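Polymeric immunoglobulin receptor (Mus musculus, PDB 4NOB) probably binds polymeric immunoglobulins through an extracellular part whose first V-type immunoglobulin-like domain is the one described here. Local coordinates at residues Asp89-Tyr94 with Leu111-Val116; Gln12-Ile17 with Phe107-Glu112; His36-Trp41 with Leu53-Gly58. All coordinates share one frame; numbering follows the deposited sequence.

Interaction 1 of 3, residues Asp89-Tyr94 with Leu111-Val116. With MG (magnesium ion), chain C; EDO (1,2-ethanediol), chain E.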
loop_
_atom_site.group_PDB
_atom_site.type_symbol
_atom_site.label_atom_id
_atom_site.label_comp_id
_atom_site.label_asym_id
_atom_site.label_seq_id
_atom_site.Cartn_x
_atom_site.Cartn_y
_atom_site.Cartn_z
ATOM N N ASP A 89 -5.188 13.644 5.547
ATOM C CA ASP A 89 -4.688 13.847 4.184
ATOM C C ASP A 89 -4.219 12.521 3.495
ATOM O O ASP A 89 -4.108 12.460 2.273
ATOM C CB ASP A 89 -3.601 14.928 4.141
ATOM C CG ASP A 89 -4.117 16.283 4.538
ATOM O OD1 ASP A 89 -5.315 16.512 4.515
ATOM O OD2 ASP A 89 -3.233 17.098 4.852
ATOM N N ASP A 90 -4.035 11.486 4.268
ATOM C CA ASP A 90 -3.750 10.111 3.745
ATOM C C ASP A 90 -5.003 9.409 3.221
ATOM O O ASP A 90 -4.888 8.411 2.495
ATOM C CB ASP A 90 -3.087 9.271 4.770
ATOM C CG ASP A 90 -1.670 9.731 5.085
ATOM O OD1 ASP A 90 -0.843 9.756 4.101
ATOM O OD2 ASP A 90 -1.351 10.102 6.234
ATOM N N THR A 91 -6.196 9.904 3.511
ATOM C CA THR A 91 -7.438 9.316 2.953
ATOM C C THR A 91 -7.327 9.313 1.456
ATOM O O THR A 91 -6.981 10.314 0.892
ATOM C CB THR A 91 -8.662 10.134 3.426
ATOM O OG1 THR A 91 -8.737 10.048 4.874
ATOM C CG2 THR A 91 -9.884 9.684 2.800
ATOM N N GLY A 92 -7.686 8.213 0.870
ATOM C CA GLY A 92 -7.641 8.154 -0.599
ATOM C C GLY A 92 -7.854 6.719 -1.062
ATOM O O GLY A 92 -8.120 5.779 -0.327
ATOM N N SER A 93 -7.686 6.617 -2.368
ATOM C CA SER A 93 -7.821 5.368 -3.166
ATOM C C SER A 93 -6.416 4.992 -3.627
ATOM O O SER A 93 -5.716 5.795 -4.210
ATOM C CB SER A 93 -8.704 5.599 -4.392
ATOM O OG SER A 93 -10.017 5.918 -3.971
ATOM N N TYR A 94 -6.015 3.789 -3.243
ATOM C CA TYR A 94 -4.666 3.245 -3.471
ATOM C C TYR A 94 -4.705 1.910 -4.169
ATOM O O TYR A 94 -5.739 1.234 -4.238
ATOM C CB TYR A 94 -3.942 3.119 -2.106
ATOM C CG TYR A 94 -3.740 4.415 -1.378
ATOM C CD1 TYR A 94 -4.731 4.957 -0.602
ATOM C CD2 TYR A 94 -2.542 5.059 -1.432
ATOM C CE1 TYR A 94 -4.547 6.184 0.051
ATOM C CE2 TYR A 94 -2.320 6.254 -0.733
ATOM C CZ TYR A 94 -3.322 6.799 0.024
ATOM O OH TYR A 94 -3.074 7.961 0.748
ATOM N N LEU A 111 -8.319 3.762 1.716
ATOM C CA LEU A 111 -7.819 4.080 3.053
ATOM C C LEU A 111 -8.626 5.291 3.551
ATOM O O LEU A 111 -8.644 6.336 2.887
ATOM C CB LEU A 111 -6.324 4.409 2.973
ATOM C CG LEU A 111 -5.646 4.874 4.240
ATOM C CD1 LEU A 111 -5.769 3.871 5.363
ATOM C CD2 LEU A 111 -4.184 5.254 3.938
ATOM N N GLU A 112 -9.235 5.155 4.718
ATOM C CA GLU A 112 -9.958 6.243 5.339
ATOM C C GLU A 112 -9.270 6.573 6.646
ATOM O O GLU A 112 -9.192 5.711 7.529
ATOM C CB GLU A 112 -11.431 5.920 5.637
ATOM C CG GLU A 112 -12.068 6.977 6.577
ATOM C CD GLU A 112 -12.239 8.418 6.012
ATOM O OE1 GLU A 112 -12.265 8.600 4.763
ATOM O OE2 GLU A 112 -12.397 9.377 6.860
ATOM N N VAL A 113 -8.816 7.780 6.798
ATOM C CA VAL A 113 -8.227 8.216 8.047
ATOM C C VAL A 113 -9.145 9.334 8.617
ATOM O O VAL A 113 -9.216 10.411 8.074
ATOM C CB VAL A 113 -6.801 8.741 7.900
ATOM C CG1 VAL A 113 -6.214 9.184 9.215
ATOM C CG2 VAL A 113 -5.903 7.714 7.259
ATOM N N SER A 114 -9.791 9.001 9.725
ATOM C CA SER A 114 -10.727 9.951 10.307
ATOM C C SER A 114 -10.105 10.760 11.438
ATOM O O SER A 114 -9.010 10.464 11.973
ATOM C CB SER A 114 -11.865 9.212 10.850
ATOM O OG SER A 114 -12.488 8.440 9.809
ATOM N N GLN A 115 -10.764 11.872 11.757
ATOM C CA GLN A 115 -10.313 12.760 12.792
ATOM C C GLN A 115 -10.353 11.967 14.111
ATOM O O GLN A 115 -11.114 11.043 14.326
ATOM C CB GLN A 115 -11.241 13.991 12.821
ATOM C CG GLN A 115 -12.650 13.723 13.308
ATOM C CD GLN A 115 -13.594 14.802 12.897
ATOM O OE1 GLN A 115 -14.030 15.654 13.715
ATOM N NE2 GLN A 115 -13.946 14.748 11.675
ATOM N N VAL A 116 -9.465 12.419 14.991
ATOM C CA VAL A 116 -9.468 11.927 16.359
ATOM C C VAL A 116 -10.772 12.480 16.990
ATOM O O VAL A 116 -11.067 13.682 16.866
ATOM C CB VAL A 116 -8.297 12.477 17.201
ATOM C CG1 VAL A 116 -8.350 11.812 18.550
ATOM C CG2 VAL A 116 -6.959 12.137 16.628
HETATM MG MG MG C . -12.933 11.419 6.601
HETATM C C1 EDO E . 0.400 11.087 1.131
HETATM O O1 EDO E . -0.937 11.493 1.492
HETATM C C2 EDO E . 0.279 10.110 0.039
HETATM O O2 EDO E . -0.294 10.717 -1.125
HETATM O O HOH W 1 -12.460 11.369 4.670
HETATM O O HOH W 2 -11.259 12.140 7.302
HETATM O O HOH W 3 -13.665 11.143 8.560
HETATM O O HOH W 4 -14.915 10.716 6.201
#
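Thr91 and Gly92 meet Leu111 to Val113 where strand 92-98 starts beside the late part of strand 105-114, the F and G strands of an immunoglobulin V-set domain. The turn leading into this hairpin holds the tyrosine corner of the family: the hydroxyl of Tyr94 donates to Asp90 O, four residues earlier, over 2.6 Å. The carbonyl lies at the ring edge, in plane, although the donor is tilted 27° from the carbonyl plane. Asp90 itself is held by Thr87 N and by a salt bridge to Arg67.

Among backbone bonds, Gly92 and Leu111 form an antiparallel hydrogen-bonded pair, N to O at 2.9 Å in each direction. One residue further out, a side chain takes over. Thr91 OG1, anti to the carbonyl carbon (chi1 -62°), accepts Val113 N at 3.0 Å and also bonds Gln88 O.

Apolar contact is made by Leu111, whose CB lies 3.9 Å from Tyr94 CE1. Its CD2 methyl lies 3.5 Å from Asp90 O, the carbonyl that also accepts the Tyr94 hydroxyl. On the opposite face of the strand, Glu112 lies side by side with Thr91. Its chain bends at chi2 (67°), and OE2 binds a magnesium ion at 2.1 Å. Four waters also bind the metal; one donates to Val113 O, and another donates back to Glu112 OE1 over 2.8 Å.

Interaction 2 of 3, residues Gln12-Ile17 with Phe107-Glu112. With MG (magnesium ion), chain C.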
loop_
_atom_site.group_PDB
_atom_site.type_symbol
_atom_site.label_atom_id
_atom_site.label_comp_id
_atom_site.label_asym_id
_atom_site.label_seq_id
_atom_site.Cartn_x
_atom_site.Cartn_y
_atom_site.Cartn_z
ATOM N N GLN A 12 -9.821 -4.444 1.353
ATOM C CA GLN A 12 -10.577 -3.585 0.465
ATOM C C GLN A 12 -10.720 -2.188 1.075
ATOM O O GLN A 12 -10.662 -1.195 0.369
ATOM C CB GLN A 12 -11.966 -4.224 0.233
ATOM C CG GLN A 12 -12.872 -3.412 -0.672
ATOM C CD GLN A 12 -14.279 -4.024 -0.812
ATOM O OE1 GLN A 12 -14.524 -5.157 -0.335
ATOM N NE2 GLN A 12 -15.186 -3.253 -1.308
ATOM N N GLU A 13 -10.986 -2.120 2.387
ATOM C CA GLU A 13 -11.080 -0.882 3.077
ATOM C C GLU A 13 -10.314 -0.953 4.327
ATOM O O GLU A 13 -10.285 -1.977 5.040
ATOM C CB GLU A 13 -12.548 -0.569 3.339
ATOM C CG GLU A 13 -12.692 0.894 3.727
ATOM C CD GLU A 13 -13.004 1.077 5.166
ATOM O OE1 GLU A 13 -12.588 0.200 5.963
ATOM O OE2 GLU A 13 -13.669 2.115 5.484
ATOM N N VAL A 14 -9.495 0.083 4.560
ATOM C CA VAL A 14 -8.720 0.219 5.773
ATOM C C VAL A 14 -9.146 1.500 6.471
ATOM O O VAL A 14 -9.172 2.530 5.841
ATOM C CB VAL A 14 -7.201 0.302 5.478
ATOM C CG1 VAL A 14 -6.432 0.541 6.760
ATOM C CG2 VAL A 14 -6.737 -0.996 4.774
ATOM N N SER A 15 -9.647 1.379 7.709
ATOM C CA SER A 15 -10.125 2.557 8.468
ATOM C C SER A 15 -9.146 2.800 9.607
ATOM O O SER A 15 -8.757 1.857 10.303
ATOM C CB SER A 15 -11.446 2.266 9.071
ATOM O OG SER A 15 -12.384 2.053 8.044
ATOM N N SER A 16 -8.733 4.044 9.807
ATOM C CA SER A 16 -7.835 4.439 10.870
ATOM C C SER A 16 -8.234 5.802 11.367
ATOM O O SER A 16 -9.197 6.440 10.873
ATOM C CB SER A 16 -6.429 4.477 10.321
ATOM O OG SER A 16 -5.509 4.436 11.431
ATOM N N ILE A 17 -7.525 6.249 12.408
ATOM C CA ILE A 17 -7.650 7.570 12.985
ATOM C C ILE A 17 -6.334 8.290 12.882
ATOM O O ILE A 17 -5.229 7.692 12.925
ATOM C CB ILE A 17 -8.048 7.423 14.463
ATOM C CG1 ILE A 17 -9.397 6.667 14.594
ATOM C CG2 ILE A 17 -8.146 8.743 15.135
ATOM C CD1 ILE A 17 -10.523 7.380 13.927
ATOM N N PHE A 107 -4.392 -4.627 -6.689
ATOM C CA PHE A 107 -5.542 -4.706 -5.844
ATOM C C PHE A 107 -5.847 -3.342 -5.276
ATOM O O PHE A 107 -4.914 -2.663 -4.815
ATOM C CB PHE A 107 -5.354 -5.747 -4.757
ATOM C CG PHE A 107 -6.515 -5.864 -3.835
ATOM C CD1 PHE A 107 -7.574 -6.767 -4.084
ATOM C CD2 PHE A 107 -6.577 -5.122 -2.658
ATOM C CE1 PHE A 107 -8.609 -6.847 -3.210
ATOM C CE2 PHE A 107 -7.651 -5.194 -1.849
ATOM C CZ PHE A 107 -8.663 -6.091 -2.085
ATOM N N ASP A 108 -7.115 -2.920 -5.314
ATOM C CA ASP A 108 -7.550 -1.559 -4.872
ATOM C C ASP A 108 -7.832 -1.599 -3.363
ATOM O O ASP A 108 -8.628 -2.406 -2.883
ATOM C CB ASP A 108 -8.805 -1.153 -5.597
ATOM C CG ASP A 108 -8.584 -0.948 -7.069
ATOM O OD1 ASP A 108 -7.483 -0.963 -7.642
ATOM O OD2 ASP A 108 -9.680 -0.863 -7.710
ATOM N N VAL A 109 -7.235 -0.633 -2.678
ATOM C CA VAL A 109 -7.387 -0.427 -1.243
ATOM C C VAL A 109 -7.938 0.978 -1.009
ATOM O O VAL A 109 -7.321 1.980 -1.467
ATOM C CB VAL A 109 -6.048 -0.614 -0.553
ATOM C CG1 VAL A 109 -6.199 -0.339 0.941
ATOM C CG2 VAL A 109 -5.461 -1.976 -0.790
ATOM N N SER A 110 -9.044 1.127 -0.279
ATOM C CA SER A 110 -9.542 2.413 0.092
ATOM C C SER A 110 -9.083 2.672 1.533
ATOM O O SER A 110 -9.309 1.883 2.455
ATOM C CB SER A 110 -11.032 2.334 0.059
ATOM O OG SER A 110 -11.648 3.468 0.663
ATOM N N LEU A 111 -8.319 3.762 1.716
ATOM C CA LEU A 111 -7.819 4.080 3.053
ATOM C C LEU A 111 -8.626 5.291 3.551
ATOM O O LEU A 111 -8.644 6.336 2.887
ATOM C CB LEU A 111 -6.324 4.409 2.973
ATOM C CG LEU A 111 -5.646 4.874 4.240
ATOM C CD1 LEU A 111 -5.769 3.871 5.363
ATOM C CD2 LEU A 111 -4.184 5.254 3.938
ATOM N N GLU A 112 -9.235 5.155 4.718
ATOM C CA GLU A 112 -9.958 6.243 5.339
ATOM C C GLU A 112 -9.270 6.573 6.646
ATOM O O GLU A 112 -9.192 5.711 7.529
ATOM C CB GLU A 112 -11.431 5.920 5.637
ATOM C CG GLU A 112 -12.068 6.977 6.577
ATOM C CD GLU A 112 -12.239 8.418 6.012
ATOM O OE1 GLU A 112 -12.265 8.600 4.763
ATOM O OE2 GLU A 112 -12.397 9.377 6.860
HETATM MG MG MG C . -12.933 11.419 6.601
HETATM O O HOH W 5 -11.342 -0.666 -2.343
HETATM O O HOH W 1 -12.460 11.369 4.670
HETATM O O HOH W 3 -13.665 11.143 8.560
HETATM O O HOH W 2 -11.259 12.140 7.302
HETATM O O HOH W 4 -14.915 10.716 6.201
#
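Gln12 O is gripped from two quarters: Ser110 N donates to it over 2.9 Å, tilted 34° from the carbonyl plane, and a water donates at 2.8 Å. The same water makes a weak bond to Asp108 O, bridging the two backbones at the solvent side. Further along, Val14 uses both its backbone groups, its N giving to Ser110 O at 2.8 Å and its O receiving Glu112 N. Ser16 N to Glu112 O continues the series. Alternate carbonyls also take CA-H contacts, such as Glu13 CA against Ser110 O.

This is the parallel pairing by which the A' strand of a V-set domain joins the G strand, 13-17 running at 17° to 107-112. The face turned to the other sheet carries Val14, Val109 and Leu111: Val14 splays its two methyls, CG1 reaching Leu111 CD1 at 3.7 Å and CG2 meeting Val109 CG1 at 3.9 Å. Val22, from the other sheet of the sandwich, touches Val14 as well.

Glu13, Ser15, Ser110 and Glu112 occupy the outer face. There Ser15 OG donates to Glu13 OE1 at 2.8 Å on the syn side, 29° out of the carboxylate plane. At the start of the pairing, the edge of the Phe107 ring comes up to Gln12 N, CE2 lying 3.9 Å away.

Interaction 3 of 3, residues His36-Trp41 with Leu53-Gly58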
loop_
_atom_site.group_PDB
_atom_site.type_symbol
_atom_site.label_atom_id
_atom_site.label_comp_id
_atom_site.label_asym_id
_atom_site.label_seq_id
_atom_site.Cartn_x
_atom_site.Cartn_y
_atom_site.Cartn_z
ATOM N N HIS A 36 9.885 -12.414 -6.923
ATOM C CA HIS A 36 11.034 -11.580 -7.192
ATOM C C HIS A 36 10.751 -10.304 -7.955
ATOM O O HIS A 36 11.660 -9.482 -8.019
ATOM C CB HIS A 36 12.070 -12.407 -7.967
ATOM C CG HIS A 36 12.501 -13.618 -7.203
ATOM N ND1 HIS A 36 13.229 -13.518 -6.027
ATOM C CD2 HIS A 36 12.182 -14.929 -7.325
ATOM C CE1 HIS A 36 13.412 -14.732 -5.515
ATOM N NE2 HIS A 36 12.785 -15.605 -6.292
ATOM N N THR A 37 9.540 -10.058 -8.396
ATOM C CA THR A 37 9.204 -8.893 -9.204
ATOM C C THR A 37 9.081 -7.670 -8.338
ATOM O O THR A 37 8.943 -7.762 -7.092
ATOM C CB THR A 37 8.002 -9.124 -10.056
ATOM O OG1 THR A 37 8.021 -8.152 -11.142
ATOM C CG2 THR A 37 6.709 -9.098 -9.333
ATOM N N ARG A 38 9.053 -6.498 -8.966
ATOM C CA ARG A 38 8.805 -5.225 -8.258
ATOM C C ARG A 38 7.433 -5.255 -7.564
ATOM O O ARG A 38 6.425 -5.687 -8.137
ATOM C CB ARG A 38 8.864 -4.069 -9.247
ATOM C CG ARG A 38 8.484 -2.729 -8.700
ATOM C CD ARG A 38 8.641 -1.684 -9.766
ATOM N NE ARG A 38 8.193 -0.320 -9.345
ATOM C CZ ARG A 38 6.979 0.181 -9.550
ATOM N NH1 ARG A 38 6.027 -0.408 -10.259
ATOM N NH2 ARG A 38 6.782 1.426 -9.118
ATOM N N LYS A 39 7.404 -4.824 -6.310
ATOM C CA LYS A 39 6.194 -4.564 -5.585
ATOM C C LYS A 39 6.036 -3.090 -5.411
ATOM O O LYS A 39 6.999 -2.340 -5.202
ATOM C CB LYS A 39 6.278 -5.169 -4.184
ATOM C CG LYS A 39 6.846 -6.552 -4.049
ATOM C CD LYS A 39 6.141 -7.637 -4.768
ATOM C CE LYS A 39 6.638 -9.052 -4.614
ATOM N NZ LYS A 39 8.066 -9.170 -4.959
ATOM N N TYR A 40 4.773 -2.629 -5.375
ATOM C CA TYR A 40 4.515 -1.178 -5.201
ATOM C C TYR A 40 3.249 -0.905 -4.422
ATOM O O TYR A 40 2.335 -1.719 -4.365
ATOM C CB TYR A 40 4.482 -0.448 -6.566
ATOM C CG TYR A 40 3.388 -0.878 -7.471
ATOM C CD1 TYR A 40 2.082 -0.389 -7.344
ATOM C CD2 TYR A 40 3.569 -1.847 -8.448
ATOM C CE1 TYR A 40 1.071 -0.839 -8.160
ATOM C CE2 TYR A 40 2.538 -2.283 -9.229
ATOM C CZ TYR A 40 1.267 -1.784 -9.075
ATOM O OH TYR A 40 0.206 -2.149 -9.917
ATOM N N TRP A 41 3.189 0.321 -3.916
ATOM C CA TRP A 41 2.037 0.929 -3.300
ATOM C C TRP A 41 1.934 2.292 -3.993
ATOM O O TRP A 41 2.855 3.082 -3.954
ATOM C CB TRP A 41 2.218 1.071 -1.818
ATOM C CG TRP A 41 1.204 1.834 -1.046
ATOM C CD1 TRP A 41 1.399 3.067 -0.481
ATOM C CD2 TRP A 41 -0.139 1.440 -0.699
ATOM N NE1 TRP A 41 0.273 3.494 0.182
ATOM C CE2 TRP A 41 -0.671 2.470 0.109
ATOM C CE3 TRP A 41 -0.921 0.314 -0.967
ATOM C CZ2 TRP A 41 -1.942 2.410 0.671
ATOM C CZ3 TRP A 41 -2.170 0.262 -0.408
ATOM C CH2 TRP A 41 -2.656 1.302 0.406
ATOM N N LEU A 53 4.151 5.611 -4.341
ATOM C CA LEU A 53 4.586 6.202 -3.102
ATOM C C LEU A 53 5.697 5.390 -2.418
ATOM O O LEU A 53 6.546 5.981 -1.739
ATOM C CB LEU A 53 3.418 6.326 -2.087
ATOM C CG LEU A 53 2.317 7.267 -2.598
ATOM C CD1 LEU A 53 1.133 7.185 -1.668
ATOM C CD2 LEU A 53 2.819 8.706 -2.772
ATOM N N ILE A 54 5.741 4.090 -2.650
ATOM C CA ILE A 54 6.848 3.264 -2.122
ATOM C C ILE A 54 6.976 2.056 -2.982
ATOM O O ILE A 54 5.914 1.551 -3.480
ATOM C CB ILE A 54 6.633 2.982 -0.577
ATOM C CG1 ILE A 54 7.830 2.262 -0.039
ATOM C CG2 ILE A 54 5.345 2.254 -0.333
ATOM C CD1 ILE A 54 7.841 2.230 1.522
ATOM N N SER A 55 8.171 1.550 -3.250
ATOM C CA SER A 55 8.303 0.353 -3.984
ATOM C C SER A 55 9.492 -0.481 -3.443
ATOM O O SER A 55 10.417 0.075 -2.781
ATOM C CB SER A 55 8.448 0.639 -5.491
ATOM O OG SER A 55 9.833 1.051 -5.696
ATOM N N SER A 56 9.501 -1.733 -3.813
ATOM C CA SER A 56 10.528 -2.686 -3.402
ATOM C C SER A 56 11.886 -2.408 -4.080
ATOM O O SER A 56 12.872 -3.067 -3.665
ATOM C CB SER A 56 10.129 -4.138 -3.619
ATOM O OG SER A 56 9.918 -4.395 -5.002
ATOM N N ASN A 57 11.979 -1.523 -5.084
ATOM C CA ASN A 57 13.294 -1.137 -5.608
ATOM C C ASN A 57 13.891 -0.122 -4.640
ATOM O O ASN A 57 15.007 0.378 -4.884
ATOM C CB ASN A 57 13.130 -0.514 -6.971
ATOM C CG ASN A 57 12.568 -1.467 -8.031
ATOM O OD1 ASN A 57 11.656 -1.104 -8.829
ATOM N ND2 ASN A 57 13.091 -2.682 -8.054
ATOM N N GLY A 58 13.254 0.204 -3.528
ATOM C CA GLY A 58 13.790 1.229 -2.654
ATOM C C GLY A 58 13.355 2.640 -2.983
ATOM O O GLY A 58 14.019 3.573 -2.528
HETATM O O HOH W 6 9.917 2.354 -8.333
HETATM O O HOH W 7 10.248 -7.571 -3.822
#
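Leu53 and Ile54 both face Trp41 in a classic beta bulge, where the C strand of the V-set domain pairs with C'. The inner end is the tight one. Ile54 CG2 lies 3.7 Å from Trp41 CB; Leu53 CB lies more loosely, 4.2 Å from Trp41 CD1. Two successive amides turn to one carbonyl: Leu53 N donates to Trp41 O at 2.9 Å, whereas Ile54 N reaches it weakly at 3.3 Å. Trp41 N returns a bond to Ile54 O. Trp41, the family's core tryptophan, touches Cys96 of the disulfide, and its NE1 donates to Tyr64 OH. The Lys39 side chain also runs inward, to Leu70 and Phe79: CB and CG lie against Ser56 OG before the chain bends at chi2 and chi4, and NZ donates to Arg35 O and, over 2.7 Å, to Thr37 O.

Toward solvent, at Arg38, Ser56 and Asn57, the pairing changes character. Ser56 N still donates to Lys39 O, but the answering acceptor is a side chain: Ser56 OG, set between the backbone N and the carbonyl carbon (chi1 62°), takes Lys39 N at 2.9 Å in a virtually straight bond of 179°. A water links Ser55 OG to Arg38 NE, weakly at the arginine, whose NH1 bonds Gly99 O. Arg38 extends across Asn57 at about a right angle; Asn57 OD1 lies 3.2 Å from Arg38 CD and in plane at the guanidinium edge.

Overall arrangement
The three contacts illustrate how neighbouring strands of one immunoglobulin sheet are joined. Interactions 1 and 2 use the two sides of strand 105-114, sharing Leu111 and Glu112, and their centres are about 8 Å apart. Interaction 3 lies across the chain's centre, about 22 Å from interaction 1 and about 19 Å from interaction 2, centre to centre; strand 92-98 connects it, being the neighbour of both 39-44 and 105-114. Along the chain, interaction 2 joins the first strand to the last, enclosing interaction 3, which closes before interaction 1 opens. Trp41 meets both Tyr94 and Val109, so one core side chain links all three contacts within a single V-set domain.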